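Xylosidase (Xanthomonas axonopodis pv. citri, PDB 6XN2) probably hydrolyses beta-linked xylose residues from xylo-oligosaccharides, as a family 43 glycoside hydrolase that binds xylose in its active-site pocket. Local coordinates at residues A[57-69]-A[81-93]. Sequence-based numbering, arbitrary orientation.
Sequences DGALYIYPSHDLD and FDMADYHVLRMAH. With XYP (beta-D-xylopyranose), chain E.
Leu60 pairs with Met91 and Ile62 with Leu89 in antiparallel hydrogen-bonded pairs, the strands running at 152°; beyond Ile62 they separate, and waters link Pro64 O to His87 N and O, and His66 N to Asp85 O. In the non-hydrogen-bonded pair between Leu60-Met91 and Ile62-Leu89, Arg90 lies along the Tyr61 ring: CG sits over one face, 4.2 Å from the ring centroid, and a bend at chi3 turns the guanidinium so that NH1 gives a hydrogen bond to Tyr61 OH (3.1 Å), with the hydroxyl in the guanidinium plane, while NH2 pairs with Glu99. On the opposite face of the sheet Leu60 CD2 meets Met91 SD. Pro64 CG meets Leu89 CD1 at 3.9 Å; both residues pack on Ile337, and Met91 on Met339, of strand 336-342. At the split end, His66 ND1 points in its ring plane at the syn lone pair of Asp85 OD1 (3.0 Å, 172°), the carboxylate turned 82° to the imidazole. Met83, bent at chi2 and chi3, runs past His66 O (CG 3.2 Å away). Met83 CE reaches Ser65 CB (3.7 Å); Met83 CE also lies 3.1 Å from xylose O4, and the sugar's C5-O5 edge lies over a face of the Phe81 ring. These are neighbouring strands of a four-stranded antiparallel blade, consistent with the five-bladed beta-propeller of family 43, one end contributing to the xylose pocket.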
# COMPACT_ATOMS: atom_id res chain seq x y z
N ASP A 57 -20.22 -0.39 -0.20
CA ASP A 57 -21.57 -0.09 0.24
C ASP A 57 -21.89 1.41 0.30
O ASP A 57 -22.44 1.89 1.25
CB ASP A 57 -21.83 -0.80 1.57
CG ASP A 57 -21.61 -2.29 1.48
OD1 ASP A 57 -22.14 -2.88 0.52
OD2 ASP A 57 -20.92 -2.88 2.31
N GLY A 58 -21.51 2.13 -0.74
CA GLY A 58 -21.78 3.53 -0.82
C GLY A 58 -20.98 4.50 0.01
O GLY A 58 -21.17 5.68 -0.10
N ALA A 59 -20.11 4.01 0.86
CA ALA A 59 -19.27 4.86 1.69
C ALA A 59 -17.79 4.54 1.49
O ALA A 59 -17.44 3.46 1.01
CB ALA A 59 -19.65 4.73 3.16
N LEU A 60 -16.93 5.49 1.85
CA LEU A 60 -15.49 5.29 1.72
C LEU A 60 -14.94 4.70 3.00
O LEU A 60 -15.02 5.33 4.06
CB LEU A 60 -14.79 6.61 1.39
CG LEU A 60 -13.26 6.51 1.24
CD1 LEU A 60 -12.89 6.40 -0.22
CD2 LEU A 60 -12.59 7.69 1.90
N TYR A 61 -14.40 3.49 2.90
CA TYR A 61 -13.75 2.82 4.03
C TYR A 61 -12.24 2.87 3.86
O TYR A 61 -11.73 2.66 2.76
CB TYR A 61 -14.23 1.37 4.15
CG TYR A 61 -15.65 1.27 4.64
CD1 TYR A 61 -16.72 1.35 3.76
CD2 TYR A 61 -15.92 1.09 5.99
CE1 TYR A 61 -18.02 1.25 4.22
CE2 TYR A 61 -17.22 1.00 6.45
CZ TYR A 61 -18.27 1.08 5.57
OH TYR A 61 -19.56 0.99 6.04
N ILE A 62 -11.53 3.15 4.94
CA ILE A 62 -10.07 3.17 4.89
C ILE A 62 -9.51 2.11 5.82
O ILE A 62 -9.94 1.98 6.97
CB ILE A 62 -9.51 4.55 5.28
CG1 ILE A 62 -10.22 5.65 4.49
CG2 ILE A 62 -8.01 4.59 5.06
CD1 ILE A 62 -9.91 7.05 5.00
N TYR A 63 -8.56 1.33 5.30
CA TYR A 63 -7.92 0.28 6.07
C TYR A 63 -6.44 0.62 6.20
O TYR A 63 -5.64 0.30 5.31
CB TYR A 63 -8.13 -1.09 5.41
CG TYR A 63 -9.60 -1.43 5.25
CD1 TYR A 63 -10.33 -0.95 4.16
CD2 TYR A 63 -10.27 -2.20 6.19
CE1 TYR A 63 -11.69 -1.24 4.03
CE2 TYR A 63 -11.62 -2.49 6.06
CZ TYR A 63 -12.33 -2.01 4.98
OH TYR A 63 -13.68 -2.30 4.84
N PRO A 64 -6.07 1.31 7.28
CA PRO A 64 -4.68 1.70 7.51
C PRO A 64 -3.99 0.80 8.54
O PRO A 64 -4.67 -0.02 9.18
CB PRO A 64 -4.82 3.12 8.03
CG PRO A 64 -6.11 3.07 8.84
CD PRO A 64 -6.99 1.99 8.21
N SER A 65 -2.67 0.93 8.68
CA SER A 65 -1.96 0.36 9.82
C SER A 65 -2.18 1.24 11.03
O SER A 65 -2.62 2.38 10.90
CB SER A 65 -0.46 0.25 9.53
OG SER A 65 -0.23 -0.57 8.41
N HIS A 66 -1.87 0.71 12.21
CA HIS A 66 -2.04 1.45 13.48
C HIS A 66 -0.72 1.52 14.21
O HIS A 66 -0.39 0.58 14.85
CB HIS A 66 -3.10 0.81 14.36
CG HIS A 66 -3.29 1.55 15.64
ND1 HIS A 66 -3.99 1.05 16.69
CD2 HIS A 66 -2.87 2.76 16.04
CE1 HIS A 66 -3.99 1.90 17.67
NE2 HIS A 66 -3.31 2.94 17.30
N ASP A 67 0.02 2.60 14.04
CA ASP A 67 1.30 2.79 14.67
C ASP A 67 1.12 2.99 16.13
O ASP A 67 0.29 3.72 16.53
CB ASP A 67 1.98 4.04 14.11
CG ASP A 67 2.47 3.86 12.72
OD1 ASP A 67 2.67 2.74 12.31
OD2 ASP A 67 2.69 4.85 12.06
N LEU A 68 1.94 2.34 16.93
CA LEU A 68 1.84 2.43 18.36
C LEU A 68 2.97 3.20 19.00
O LEU A 68 4.09 2.98 18.71
CB LEU A 68 1.78 1.05 18.96
CG LEU A 68 0.59 0.21 18.60
CD1 LEU A 68 0.74 -1.18 19.13
CD2 LEU A 68 -0.66 0.86 19.10
N ASP A 69 2.64 4.08 19.93
CA ASP A 69 3.63 4.91 20.60
C ASP A 69 4.07 4.27 21.92
O ASP A 69 3.35 4.35 22.92
CB ASP A 69 3.07 6.31 20.84
CG ASP A 69 4.11 7.28 21.37
OD1 ASP A 69 5.32 6.97 21.29
OD2 ASP A 69 3.72 8.36 21.84
N PHE A 81 8.49 -0.60 14.12
CA PHE A 81 7.21 -0.74 13.50
C PHE A 81 6.65 -2.02 14.12
O PHE A 81 6.67 -3.06 13.53
CB PHE A 81 7.36 -0.87 11.99
CG PHE A 81 7.81 0.38 11.31
CD1 PHE A 81 7.02 1.48 11.30
CD2 PHE A 81 9.01 0.43 10.67
CE1 PHE A 81 7.43 2.63 10.68
CE2 PHE A 81 9.43 1.58 10.06
CZ PHE A 81 8.63 2.68 10.07
N ASP A 82 6.14 -1.90 15.33
CA ASP A 82 5.60 -3.00 16.11
C ASP A 82 4.10 -2.99 16.23
O ASP A 82 3.57 -3.23 17.27
CB ASP A 82 6.17 -2.92 17.50
CG ASP A 82 6.16 -4.22 18.21
OD1 ASP A 82 6.14 -5.27 17.56
OD2 ASP A 82 6.19 -4.20 19.45
N MET A 83 3.42 -2.73 15.14
CA MET A 83 1.98 -2.68 15.15
C MET A 83 1.35 -4.03 15.48
O MET A 83 1.89 -5.05 15.16
CB MET A 83 1.52 -2.10 13.84
CG MET A 83 2.24 -0.81 13.56
SD MET A 83 3.64 -0.93 12.50
CE MET A 83 2.78 -0.76 10.98
N ALA A 84 0.19 -4.01 16.14
CA ALA A 84 -0.42 -5.26 16.58
C ALA A 84 -1.88 -5.39 16.18
O ALA A 84 -2.49 -6.44 16.40
CB ALA A 84 -0.29 -5.39 18.10
N ASP A 85 -2.45 -4.33 15.64
CA ASP A 85 -3.91 -4.35 15.40
C ASP A 85 -4.31 -3.43 14.25
O ASP A 85 -3.50 -2.65 13.82
CB ASP A 85 -4.63 -3.90 16.67
CG ASP A 85 -4.48 -2.42 16.94
OD1 ASP A 85 -5.29 -1.69 16.45
OD2 ASP A 85 -3.55 -2.04 17.61
N TYR A 86 -5.55 -3.54 13.82
CA TYR A 86 -6.06 -2.73 12.77
C TYR A 86 -7.38 -2.10 13.13
O TYR A 86 -8.20 -2.69 13.75
CB TYR A 86 -6.29 -3.56 11.51
CG TYR A 86 -5.05 -4.15 10.92
CD1 TYR A 86 -4.02 -3.37 10.53
CD2 TYR A 86 -4.94 -5.49 10.75
CE1 TYR A 86 -2.89 -3.90 10.00
CE2 TYR A 86 -3.81 -6.04 10.22
CZ TYR A 86 -2.78 -5.23 9.85
OH TYR A 86 -1.65 -5.77 9.34
N HIS A 87 -7.52 -0.86 12.71
CA HIS A 87 -8.81 -0.18 12.83
C HIS A 87 -9.38 0.00 11.43
O HIS A 87 -8.67 -0.17 10.47
CB HIS A 87 -8.66 1.21 13.45
CG HIS A 87 -8.44 1.19 14.91
ND1 HIS A 87 -9.21 1.90 15.77
CD2 HIS A 87 -7.52 0.57 15.66
CE1 HIS A 87 -8.78 1.71 16.98
NE2 HIS A 87 -7.77 0.91 16.93
N VAL A 88 -10.65 0.34 11.35
CA VAL A 88 -11.26 0.69 10.09
C VAL A 88 -11.81 2.11 10.19
O VAL A 88 -12.42 2.43 11.12
CB VAL A 88 -12.34 -0.29 9.67
CG1 VAL A 88 -12.98 0.14 8.38
CG2 VAL A 88 -11.75 -1.66 9.51
N LEU A 89 -11.54 2.95 9.21
CA LEU A 89 -12.05 4.31 9.20
C LEU A 89 -13.07 4.48 8.08
O LEU A 89 -13.04 3.75 7.10
CB LEU A 89 -10.90 5.31 9.03
CG LEU A 89 -9.68 5.08 9.93
CD1 LEU A 89 -8.53 6.04 9.57
CD2 LEU A 89 -10.03 5.22 11.39
N ARG A 90 -13.98 5.43 8.24
CA ARG A 90 -14.99 5.65 7.21
C ARG A 90 -15.28 7.13 6.96
O ARG A 90 -15.33 7.93 7.90
CB ARG A 90 -16.29 4.92 7.57
CG ARG A 90 -17.43 5.13 6.58
CD ARG A 90 -18.65 4.29 6.94
NE ARG A 90 -19.18 4.67 8.24
CZ ARG A 90 -19.87 3.85 9.04
NH1 ARG A 90 -20.10 2.60 8.67
NH2 ARG A 90 -20.32 4.30 10.20
N MET A 91 -15.47 7.48 5.70
CA MET A 91 -16.11 8.74 5.33
C MET A 91 -17.44 8.40 4.69
O MET A 91 -17.48 7.78 3.62
CB MET A 91 -15.24 9.56 4.38
CG MET A 91 -14.01 10.14 5.03
SD MET A 91 -12.98 11.04 3.86
CE MET A 91 -14.08 12.38 3.39
N ALA A 92 -18.54 8.78 5.34
CA ALA A 92 -19.87 8.42 4.88
C ALA A 92 -20.18 9.02 3.51
O ALA A 92 -20.90 8.43 2.71
CB ALA A 92 -20.92 8.86 5.89
N HIS A 93 -19.62 10.20 3.24
CA HIS A 93 -19.81 10.88 1.97
C HIS A 93 -18.61 11.80 1.73
O HIS A 93 -17.79 11.99 2.64
CB HIS A 93 -21.12 11.67 1.97
CG HIS A 93 -21.28 12.58 3.14
ND1 HIS A 93 -22.09 12.29 4.22
CD2 HIS A 93 -20.70 13.78 3.42
CE1 HIS A 93 -22.01 13.26 5.10
NE2 HIS A 93 -21.18 14.18 4.64
O1 XYP E . 8.29 -0.55 5.44
C1 XYP E . 7.02 -0.06 5.79
C2 XYP E . 5.98 -1.03 5.28
C3 XYP E . 4.64 -0.83 5.92
C4 XYP E . 4.79 -0.74 7.42
C5 XYP E . 5.77 0.35 7.76
O2 XYP E . 5.77 -0.92 3.87
O3 XYP E . 3.96 -2.00 5.55
O4 XYP E . 3.57 -0.40 8.00
O5 XYP E . 7.02 0.08 7.18
O HOH W 1 -7.08 -1.56 8.55
O HOH W 2 -5.61 0.85 11.66
O HOH W 3 -1.28 -2.02 12.23
O HOH W 4 -1.35 -1.57 16.15